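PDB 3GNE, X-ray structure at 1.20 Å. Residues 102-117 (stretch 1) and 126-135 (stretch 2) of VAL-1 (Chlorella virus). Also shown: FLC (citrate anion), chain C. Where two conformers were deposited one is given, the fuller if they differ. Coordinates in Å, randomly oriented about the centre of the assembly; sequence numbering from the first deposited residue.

Stretch 1, residues 102-117: AASGYQHSKTGASNRI
Stretch 2 (126-135) IDYIYPPSDL

Strands 112-117 and 126-130 run antiparallel, their N-to-C directions 160° apart and their axes approaching to 4.6 Å. Four backbone hydrogen bonds fix the register. Ser114 N donates to Tyr130 O (2.9 Å) and Tyr130 N to Ser114 O (3.0 Å); Arg116 N donates to Tyr128 O (2.8 Å) and Tyr128 N to Arg116 O (2.7 Å, N-H...O angle 137°, the most bent of the four). Between and beyond these hydrogen-bonded pairs (CA-CA 5.2 Å for Ser114-Tyr130, 5.0 Å for Arg116-Tyr128) lie the non-hydrogen-bonded pairs Asn115-Ile129 (CA-CA 4.7 Å) and Ile117-Asp127 (CA-CA 5.1 Å). All eight residues have extended backbones, from Asp127 (phi/psi -78/139) to Ser114 (-148/153). Past the strand the pairing resumes once, where Ser133 N donates to Ser109 O at 2.8 Å.

Side chains alternate between the faces. Ser114 (p), Arg116 (chi1 m, chi2 t, chi3 m), Tyr128 (t) and Tyr130 (chi1 -91°, between wells) share one face; Asn115 (t), Ile117 (m, m), Asp127 (t) and Ile129 (m, t) share the other. There Asn115 OD1 and Asp127 OD1 lie only 2.6 Å apart, a separation that suggests a proton on the acid.

On the first face a citrate, probably from the crystallisation liquor, gathers both stretches. Arg116 NH2 and Gly105 N donate to its OA2 (2.8 and 2.7 Å), Arg116 NH1 to OA1 (3.1 Å), Tyr128 OH to OB1 (2.6 Å) and Tyr130 OH to OB2 (2.7 Å). Water 4 links the strands beneath, accepting from Arg116 NE (2.8 Å) and donating to Ser114 OG (2.7 Å) and Tyr128 O (2.8 Å).

Tyr130 has the largest covered area, 169 Å², because the loop before strand 112-117 wraps its ring. A type I' turn spans Ser104 to Gln107, with Gly105 at 67/31 and Tyr106 at 65/24; Gln107 N donates to Ser104 O (3.1 Å), and Ser104 N returns a weak bond to Gln107 O (3.2 Å). The turn brings Tyr106 N to Tyr130 OH, a 2.9 Å hydrogen bond, and sets Ser104 CA 3.6 Å from the centroid of the Tyr130 ring, 14° off its normal. His108 (m, chi2 81°) makes an offset stack with that ring, centroids 4.7 Å apart and planes at 27°. Ser114 OG donates to Ala103 O (2.7 Å), tying this loop to the strand.

Ala113 CB packs 3.9 Å from Pro132 CD, both residues buried; outermost, extended Lys110 (m, t, t, t) forms a salt bridge, NZ to Asp134 OD2 at 3.5 Å, whose acceptor is less surely placed.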

ATOM      1  N   ALA A 102      -4.419 -12.026  -9.763  1.00  9.55           N
ATOM      2  CA  ALA A 102      -4.118 -11.993  -8.323  1.00  9.32           C
ATOM      3  C   ALA A 102      -2.685 -11.608  -8.018  1.00  8.79           C
ATOM      4  O   ALA A 102      -1.743 -12.018  -8.711  1.00  9.96           O
ATOM      5  CB  ALA A 102      -4.370 -13.400  -7.754  1.00 11.74           C
ATOM      6  N   ALA A 103      -2.487 -10.877  -6.949  1.00  8.58           N
ATOM      7  CA  ALA A 103      -1.158 -10.487  -6.464  1.00  8.70           C
ATOM      8  C   ALA A 103      -1.311 -10.086  -5.013  1.00  8.13           C
ATOM      9  O   ALA A 103      -0.765  -9.048  -4.573  1.00  8.54           O
ATOM     10  CB  ALA A 103      -0.616  -9.330  -7.311  1.00 10.94           C
ATOM     11  N   SER A 104      -2.035 -10.908  -4.282  1.00  8.19           N
ATOM     12  CA  SER A 104      -2.252 -10.681  -2.852  1.00  8.92           C
ATOM     13  C   SER A 104      -3.063 -11.879  -2.369  1.00  9.29           C
ATOM     14  O   SER A 104      -3.480 -12.732  -3.151  1.00  9.77           O
ATOM     15  CB  SER A 104      -2.999  -9.374  -2.632  1.00  9.12           C
ATOM     16  OG  SER A 104      -4.316  -9.442  -3.144  1.00 11.83           O
ATOM     17  N   GLY A 105      -3.287 -11.934  -1.075  1.00  9.31           N
ATOM     18  CA  GLY A 105      -4.219 -12.987  -0.591  1.00 10.92           C
ATOM     19  C   GLY A 105      -3.641 -14.371  -0.776  1.00 10.27           C
ATOM     20  O   GLY A 105      -4.417 -15.303  -0.940  1.00 11.76           O
ATOM     21  N   TYR A 106      -2.309 -14.546  -0.705  1.00 10.28           N
ATOM     22  CA  TYR A 106      -1.663 -15.830  -0.824  1.00 10.78           C
ATOM     23  C   TYR A 106      -1.876 -16.414  -2.228  1.00 11.19           C
ATOM     24  O   TYR A 106      -1.763 -17.620  -2.393  1.00 16.33           O
ATOM     25  CB  TYR A 106      -2.133 -16.805   0.275  1.00 12.58           C
ATOM     26  CG  TYR A 106      -1.145 -17.854   0.696  1.00 13.40           C
ATOM     27  CD1 TYR A 106      -0.001 -17.531   1.407  1.00 15.24           C
ATOM     28  CD2 TYR A 106      -1.292 -19.211   0.459  1.00 17.94           C
ATOM     29  CE1 TYR A 106       0.957 -18.424   1.846  1.00 19.04           C
ATOM     30  CE2 TYR A 106      -0.360 -20.140   0.871  1.00 20.12           C
ATOM     31  CZ  TYR A 106       0.761 -19.761   1.554  1.00 20.32           C
ATOM     32  OH  TYR A 106       1.674 -20.733   1.964  1.00 27.39           O
ATOM     33  N   GLN A 107      -2.140 -15.548  -3.205  1.00  9.65           N
ATOM     34  CA  GLN A 107      -2.263 -15.981  -4.595  1.00  9.28           C
ATOM     35  C   GLN A 107      -1.384 -15.082  -5.440  1.00  8.71           C
ATOM     36  O   GLN A 107      -1.232 -13.906  -5.157  1.00 11.02           O
ATOM     37  CB  GLN A 107      -3.718 -15.837  -5.107  1.00  9.59           C
ATOM     38  CG  GLN A 107      -4.590 -16.832  -4.309  1.00 12.24           C
ATOM     39  CD  GLN A 107      -6.058 -16.751  -4.738  1.00 10.70           C
ATOM     40  OE1 GLN A 107      -6.571 -15.640  -4.954  1.00 12.92           O
ATOM     41  NE2 GLN A 107      -6.679 -17.901  -4.894  1.00 11.07           N
ATOM     42  N   HIS A 108      -0.844 -15.664  -6.508  1.00  8.92           N
ATOM     43  CA  HIS A 108      -0.006 -14.972  -7.484  1.00  8.84           C
ATOM     44  C   HIS A 108      -0.575 -15.207  -8.887  1.00  9.22           C
ATOM     45  O   HIS A 108      -1.391 -16.122  -9.071  1.00 13.01           O
ATOM     46  CB  HIS A 108       1.402 -15.484  -7.410  1.00 11.11           C
ATOM     47  CG  HIS A 108       2.068 -15.172  -6.091  1.00 10.70           C
ATOM     48  ND1 HIS A 108       1.831 -15.944  -4.978  1.00 11.49           N
ATOM     49  CD2 HIS A 108       2.972 -14.234  -5.725  1.00  9.95           C
ATOM     50  CE1 HIS A 108       2.579 -15.462  -3.973  1.00 10.50           C
ATOM     51  NE2 HIS A 108       3.295 -14.408  -4.386  1.00 11.47           N
ATOM     52  N   SER A 109      -0.099 -14.429  -9.846  1.00 10.20           N
ATOM     53  CA  SER A 109      -0.545 -14.685 -11.224  1.00  9.52           C
ATOM     54  C   SER A 109       0.565 -14.268 -12.152  1.00  9.42           C
ATOM     55  O   SER A 109       1.487 -13.516 -11.783  1.00 10.39           O
ATOM     56  CB  SER A 109      -1.802 -13.836 -11.537  1.00 10.41           C
ATOM     57  OG  SER A 109      -1.482 -12.453 -11.401  1.00 10.17           O
ATOM     58  N   LYS A 110       0.522 -14.769 -13.369  1.00 10.48           N
ATOM     59  CA  LYS A 110       1.569 -14.462 -14.332  1.00 10.53           C
ATOM     60  C   LYS A 110       1.529 -13.006 -14.762  1.00 10.75           C
ATOM     61  O   LYS A 110       2.553 -12.477 -15.236  1.00 12.18           O
ATOM     62  CB  LYS A 110       1.423 -15.353 -15.583  1.00 11.93           C
ATOM     63  CG  LYS A 110       1.683 -16.820 -15.291  1.00 14.24           C
ATOM     64  CD  LYS A 110       1.539 -17.621 -16.593  1.00 20.47           C
ATOM     65  CE  LYS A 110       1.883 -19.071 -16.350  1.00 26.10           C
ATOM     66  NZ  LYS A 110       2.358 -19.711 -17.633  1.00 45.84           N
ATOM     67  N   THR A 111       0.347 -12.397 -14.611  1.00 10.45           N
ATOM     68  CA  THR A 111       0.089 -11.084 -15.179  1.00 10.26           C
ATOM     69  C   THR A 111       0.054  -9.980 -14.160  1.00  9.42           C
ATOM     70  O   THR A 111      -0.032  -8.814 -14.565  1.00 10.26           O
ATOM     71  CB  THR A 111      -1.264 -11.139 -15.939  1.00 10.77           C
ATOM     72  OG1 THR A 111      -2.219 -11.803 -15.075  1.00 10.49           O
ATOM     73  CG2 THR A 111      -1.158 -11.983 -17.174  1.00 12.27           C
ATOM     74  N   GLY A 112       0.155 -10.302 -12.865  1.00  8.30           N
ATOM     75  CA  GLY A 112      -0.113  -9.321 -11.838  1.00  8.18           C
ATOM     76  C   GLY A 112       0.984  -9.225 -10.823  1.00  8.46           C
ATOM     77  O   GLY A 112       1.645 -10.220 -10.506  1.00  9.28           O
ATOM     78  N   ALA A 113       1.166  -8.050 -10.243  1.00  7.93           N
ATOM     79  CA  ALA A 113       2.087  -7.851  -9.122  1.00  7.89           C
ATOM     80  C   ALA A 113       1.537  -6.750  -8.245  1.00  7.71           C
ATOM     81  O   ALA A 113       0.639  -5.999  -8.631  1.00  8.23           O
ATOM     82  CB  ALA A 113       3.473  -7.419  -9.622  1.00  8.83           C
ATOM     83  N   SER A 114       2.092  -6.635  -7.035  1.00  7.50           N
ATOM     84  CA  SER A 114       1.643  -5.527  -6.178  1.00  7.60           C
ATOM     85  C   SER A 114       2.818  -5.064  -5.294  1.00  7.42           C
ATOM     86  O   SER A 114       3.744  -5.834  -4.970  1.00  8.52           O
ATOM     87  CB  SER A 114       0.430  -5.868  -5.296  1.00  8.55           C
ATOM     88  OG  SER A 114       0.831  -6.938  -4.419  1.00  8.66           O
ATOM     89  N   ASN A 115       2.715  -3.770  -4.945  1.00  8.04           N
ATOM     90  CA  ASN A 115       3.735  -3.064  -4.158  1.00  8.17           C
ATOM     91  C   ASN A 115       3.016  -2.343  -3.038  1.00  7.27           C
ATOM     92  O   ASN A 115       2.338  -1.356  -3.349  1.00  9.28           O
ATOM     93  CB  ASN A 115       4.468  -2.060  -5.071  1.00  8.37           C
ATOM     94  CG  ASN A 115       5.750  -1.556  -4.451  1.00  8.65           C
ATOM     95  OD1 ASN A 115       6.274  -2.248  -3.560  1.00  9.19           O
ATOM     96  ND2 ASN A 115       6.219  -0.395  -4.881  1.00  9.94           N
ATOM     97  N   ARG A 116       3.108  -2.838  -1.805  1.00  7.17           N
ATOM     98  CA  ARG A 116       2.318  -2.263  -0.733  1.00  8.19           C
ATOM     99  C   ARG A 116       3.188  -1.860   0.444  1.00  7.60           C
ATOM    100  O   ARG A 116       4.270  -2.383   0.652  1.00  8.67           O
ATOM    101  CB  ARG A 116       1.290  -3.267  -0.222  1.00  7.64           C
ATOM    102  CG  ARG A 116       0.112  -3.428  -1.190  1.00  8.10           C
ATOM    103  CD  ARG A 116      -0.979  -4.355  -0.589  1.00  8.31           C
ATOM    104  NE  ARG A 116      -0.419  -5.748  -0.634  1.00  7.58           N
ATOM    105  CZ  ARG A 116      -1.008  -6.807  -0.087  1.00  6.36           C
ATOM    106  NH1 ARG A 116      -2.165  -6.654   0.596  1.00  8.08           N
ATOM    107  NH2 ARG A 116      -0.488  -8.043  -0.180  1.00  7.60           N
ATOM    108  N   ILE A 117       2.643  -0.936   1.241  1.00  7.74           N
ATOM    109  CA  ILE A 117       3.205  -0.641   2.545  1.00  6.99           C
ATOM    110  C   ILE A 117       2.557  -1.530   3.585  1.00  7.62           C
ATOM    111  O   ILE A 117       1.291  -1.625   3.643  1.00  7.33           O
ATOM    112  CB  ILE A 117       2.886   0.831   2.923  1.00  7.56           C
ATOM    113  CG1 ILE A 117       3.647   1.819   2.031  1.00  8.12           C
ATOM    114  CG2 ILE A 117       3.165   1.046   4.409  1.00  8.69           C
ATOM    115  CD1 ILE A 117       5.161   1.870   2.267  1.00  9.58           C
ATOM    116  N   ILE A 126       7.606  -1.743   6.296  1.00  8.16           N
ATOM    117  CA  ILE A 126       8.307  -2.423   5.198  1.00  8.46           C
ATOM    118  C   ILE A 126       7.577  -2.138   3.902  1.00  8.30           C
ATOM    119  O   ILE A 126       6.411  -1.799   3.841  1.00  9.11           O
ATOM    120  CB  ILE A 126       8.364  -3.963   5.369  1.00  8.24           C
ATOM    121  CG1 ILE A 126       6.969  -4.555   5.587  1.00  8.92           C
ATOM    122  CG2 ILE A 126       9.297  -4.348   6.515  1.00  9.43           C
ATOM    123  CD1 ILE A 126       6.915  -6.074   5.398  1.00  9.69           C
ATOM    124  N   ASP A 127       8.351  -2.302   2.793  1.00  8.26           N
ATOM    125  CA  ASP A 127       7.813  -2.519   1.476  1.00  8.06           C
ATOM    126  C   ASP A 127       7.374  -3.980   1.381  1.00  8.83           C
ATOM    127  O   ASP A 127       8.078  -4.836   1.895  1.00 10.10           O
ATOM    128  CB  ASP A 127       8.918  -2.227   0.454  1.00  8.33           C
ATOM    129  CG  ASP A 127       8.432  -2.082  -0.953  1.00  9.38           C
ATOM    130  OD1 ASP A 127       7.180  -2.036  -1.169  1.00  9.69           O
ATOM    131  OD2 ASP A 127       9.259  -2.086  -1.862  1.00 12.75           O
ATOM    132  N   TYR A 128       6.245  -4.264   0.765  1.00  7.70           N
ATOM    133  CA  TYR A 128       5.705  -5.624   0.756  1.00  7.84           C
ATOM    134  C   TYR A 128       5.225  -5.958  -0.666  1.00  7.03           C
ATOM    135  O   TYR A 128       4.257  -5.362  -1.151  1.00  7.63           O
ATOM    136  CB  TYR A 128       4.574  -5.684   1.764  1.00  7.85           C
ATOM    137  CG  TYR A 128       4.028  -7.074   2.000  1.00  7.87           C
ATOM    138  CD1 TYR A 128       4.863  -8.078   2.542  1.00  8.17           C
ATOM    139  CD2 TYR A 128       2.693  -7.361   1.695  1.00  7.21           C
ATOM    140  CE1 TYR A 128       4.386  -9.368   2.766  1.00  9.26           C
ATOM    141  CE2 TYR A 128       2.207  -8.646   1.955  1.00  8.57           C
ATOM    142  CZ  TYR A 128       3.034  -9.645   2.477  1.00  9.04           C
ATOM    143  OH  TYR A 128       2.591 -10.911   2.743  1.00 10.04           O
ATOM    144  N   ILE A 129       5.923  -6.851  -1.307  1.00  7.74           N
ATOM    145  CA  ILE A 129       5.765  -7.088  -2.744  1.00  7.58           C
ATOM    146  C   ILE A 129       5.242  -8.479  -3.022  1.00  7.53           C
ATOM    147  O   ILE A 129       5.807  -9.463  -2.530  1.00  7.78           O
ATOM    148  CB  ILE A 129       7.131  -6.888  -3.456  1.00  8.41           C
ATOM    149  CG1 ILE A 129       7.610  -5.453  -3.235  1.00  9.36           C
ATOM    150  CG2 ILE A 129       7.005  -7.242  -4.957  1.00 10.38           C
ATOM    151  CD1 ILE A 129       8.955  -5.133  -3.903  1.00 11.64           C
ATOM    152  N   TYR A 130       4.240  -8.599  -3.884  1.00  7.19           N
ATOM    153  CA  TYR A 130       3.861  -9.867  -4.501  1.00  7.16           C
ATOM    154  C   TYR A 130       4.334  -9.771  -5.955  1.00  7.45           C
ATOM    155  O   TYR A 130       3.733  -8.970  -6.717  1.00  8.55           O
ATOM    156  CB  TYR A 130       2.357 -10.089  -4.498  1.00  8.19           C
ATOM    157  CG  TYR A 130       1.777 -10.833  -3.304  1.00  8.32           C
ATOM    158  CD1 TYR A 130       1.794 -10.286  -2.011  1.00  8.27           C
ATOM    159  CD2 TYR A 130       1.139 -12.052  -3.485  1.00  9.03           C
ATOM    160  CE1 TYR A 130       1.228 -10.989  -0.935  1.00  7.88           C
ATOM    161  CE2 TYR A 130       0.598 -12.739  -2.412  1.00  8.72           C
ATOM    162  CZ  TYR A 130       0.638 -12.205  -1.148  1.00  8.71           C
ATOM    163  OH  TYR A 130       0.059 -12.938  -0.123  1.00  8.51           O
ATOM    164  N   PRO A 131       5.366 -10.501  -6.329  1.00  8.51           N
ATOM    165  CA  PRO A 131       5.813 -10.464  -7.737  1.00  8.98           C
ATOM    166  C   PRO A 131       5.044 -11.454  -8.598  1.00  9.34           C
ATOM    167  O   PRO A 131       4.347 -12.317  -8.058  1.00  9.71           O
ATOM    168  CB  PRO A 131       7.299 -10.893  -7.594  1.00  9.10           C
ATOM    169  CG  PRO A 131       7.232 -11.916  -6.461  1.00  9.67           C
ATOM    170  CD  PRO A 131       6.189 -11.396  -5.494  1.00  9.76           C
ATOM    171  N   PRO A 132       5.146 -11.326  -9.928  1.00  9.86           N
ATOM    172  CA  PRO A 132       4.399 -12.235 -10.792  1.00  9.84           C
ATOM    173  C   PRO A 132       4.915 -13.662 -10.791  1.00 10.02           C
ATOM    174  O   PRO A 132       6.121 -13.898 -10.676  1.00 12.22           O
ATOM    175  CB  PRO A 132       4.633 -11.594 -12.199  1.00 10.56           C
ATOM    176  CG  PRO A 132       4.954 -10.156 -11.938  1.00 10.84           C
ATOM    177  CD  PRO A 132       5.846 -10.257 -10.689  1.00  9.58           C
ATOM    178  N   SER A 133       3.992 -14.602 -11.004  1.00 10.74           N
ATOM    179  CA  SER A 133       4.526 -15.946 -11.202  0.50 11.76           C
ATOM    180  C   SER A 133       5.204 -16.038 -12.565  1.00 12.31           C
ATOM    181  O   SER A 133       4.959 -15.299 -13.510  1.00 13.77           O
ATOM    182  CB  SER A 133       3.434 -17.016 -11.132  0.50 14.31           C
ATOM    183  OG  SER A 133       2.311 -16.465 -11.781  0.50 21.38           O
ATOM    184  N   ASP A 134       6.139 -16.980 -12.571  1.00 13.29           N
ATOM    185  CA  ASP A 134       6.826 -17.363 -13.808  1.00 15.04           C
ATOM    186  C   ASP A 134       7.510 -16.173 -14.412  1.00 16.84           C
ATOM    187  O   ASP A 134       7.453 -15.994 -15.641  1.00 22.33           O
ATOM    188  CB  ASP A 134       5.790 -17.953 -14.776  1.00 23.21           C
ATOM    189  CG  ASP A 134       4.951 -18.976 -14.029  1.00 42.15           C
ATOM    190  OD1 ASP A 134       5.216 -19.271 -12.833  1.00 80.58           O
ATOM    191  OD2 ASP A 134       3.980 -19.526 -14.570  1.00 83.09           O
ATOM    192  N   LEU A 135       8.144 -15.336 -13.616  1.00 14.11           N
ATOM    193  CA  LEU A 135       8.862 -14.163 -14.152  1.00 13.99           C
ATOM    194  C   LEU A 135      10.185 -14.103 -13.444  1.00 13.82           C
ATOM    195  O   LEU A 135      10.249 -14.125 -12.201  1.00 14.26           O
ATOM    196  CB  LEU A 135       8.045 -12.911 -13.889  1.00 14.78           C
ATOM    197  CG  LEU A 135       8.683 -11.635 -14.433  1.00 14.05           C
ATOM    198  CD1 LEU A 135       8.931 -11.743 -15.941  1.00 15.25           C
ATOM    199  CD2 LEU A 135       7.804 -10.436 -14.086  1.00 13.06           C
TER
HETATM  200  CAC FLC C 501      -2.588 -10.120   1.744  1.00  8.30           C
HETATM  201  CA  FLC C 501      -2.929 -11.433   2.423  1.00  9.74           C
HETATM  202  CB  FLC C 501      -2.055 -11.624   3.669  1.00  8.48           C
HETATM  203  CBC FLC C 501      -0.607 -11.664   3.185  1.00  8.34           C
HETATM  204  CG  FLC C 501      -2.420 -12.957   4.315  1.00  9.65           C
HETATM  205  CGC FLC C 501      -1.611 -13.292   5.578  1.00 10.92           C
HETATM  206  OA1 FLC C 501      -2.810  -9.077   2.335  1.00 11.46           O
HETATM  207  OA2 FLC C 501      -2.100 -10.179   0.630  1.00 10.69           O
HETATM  208  OB1 FLC C 501       0.098 -10.669   3.442  1.00  9.31           O
HETATM  209  OB2 FLC C 501      -0.224 -12.654   2.510  1.00  9.27           O
HETATM  210  OG1 FLC C 501      -0.548 -12.711   5.779  1.00 12.64           O
HETATM  211  OG2 FLC C 501      -2.077 -14.202   6.322  1.00 14.78           O
HETATM  212  OHB FLC C 501      -2.314 -10.569   4.577  1.00  9.03           O
HETATM  213  O   HOH W   1       0.115 -18.349 -11.226  1.00 24.96           O
HETATM  214  O   HOH W   2       1.451 -12.301  -8.578  1.00 11.05           O
HETATM  215  O   HOH W   3       4.906 -13.830 -15.826  1.00 17.37           O
HETATM  216  O   HOH W   4       1.863  -6.668  -1.895  1.00  8.43           O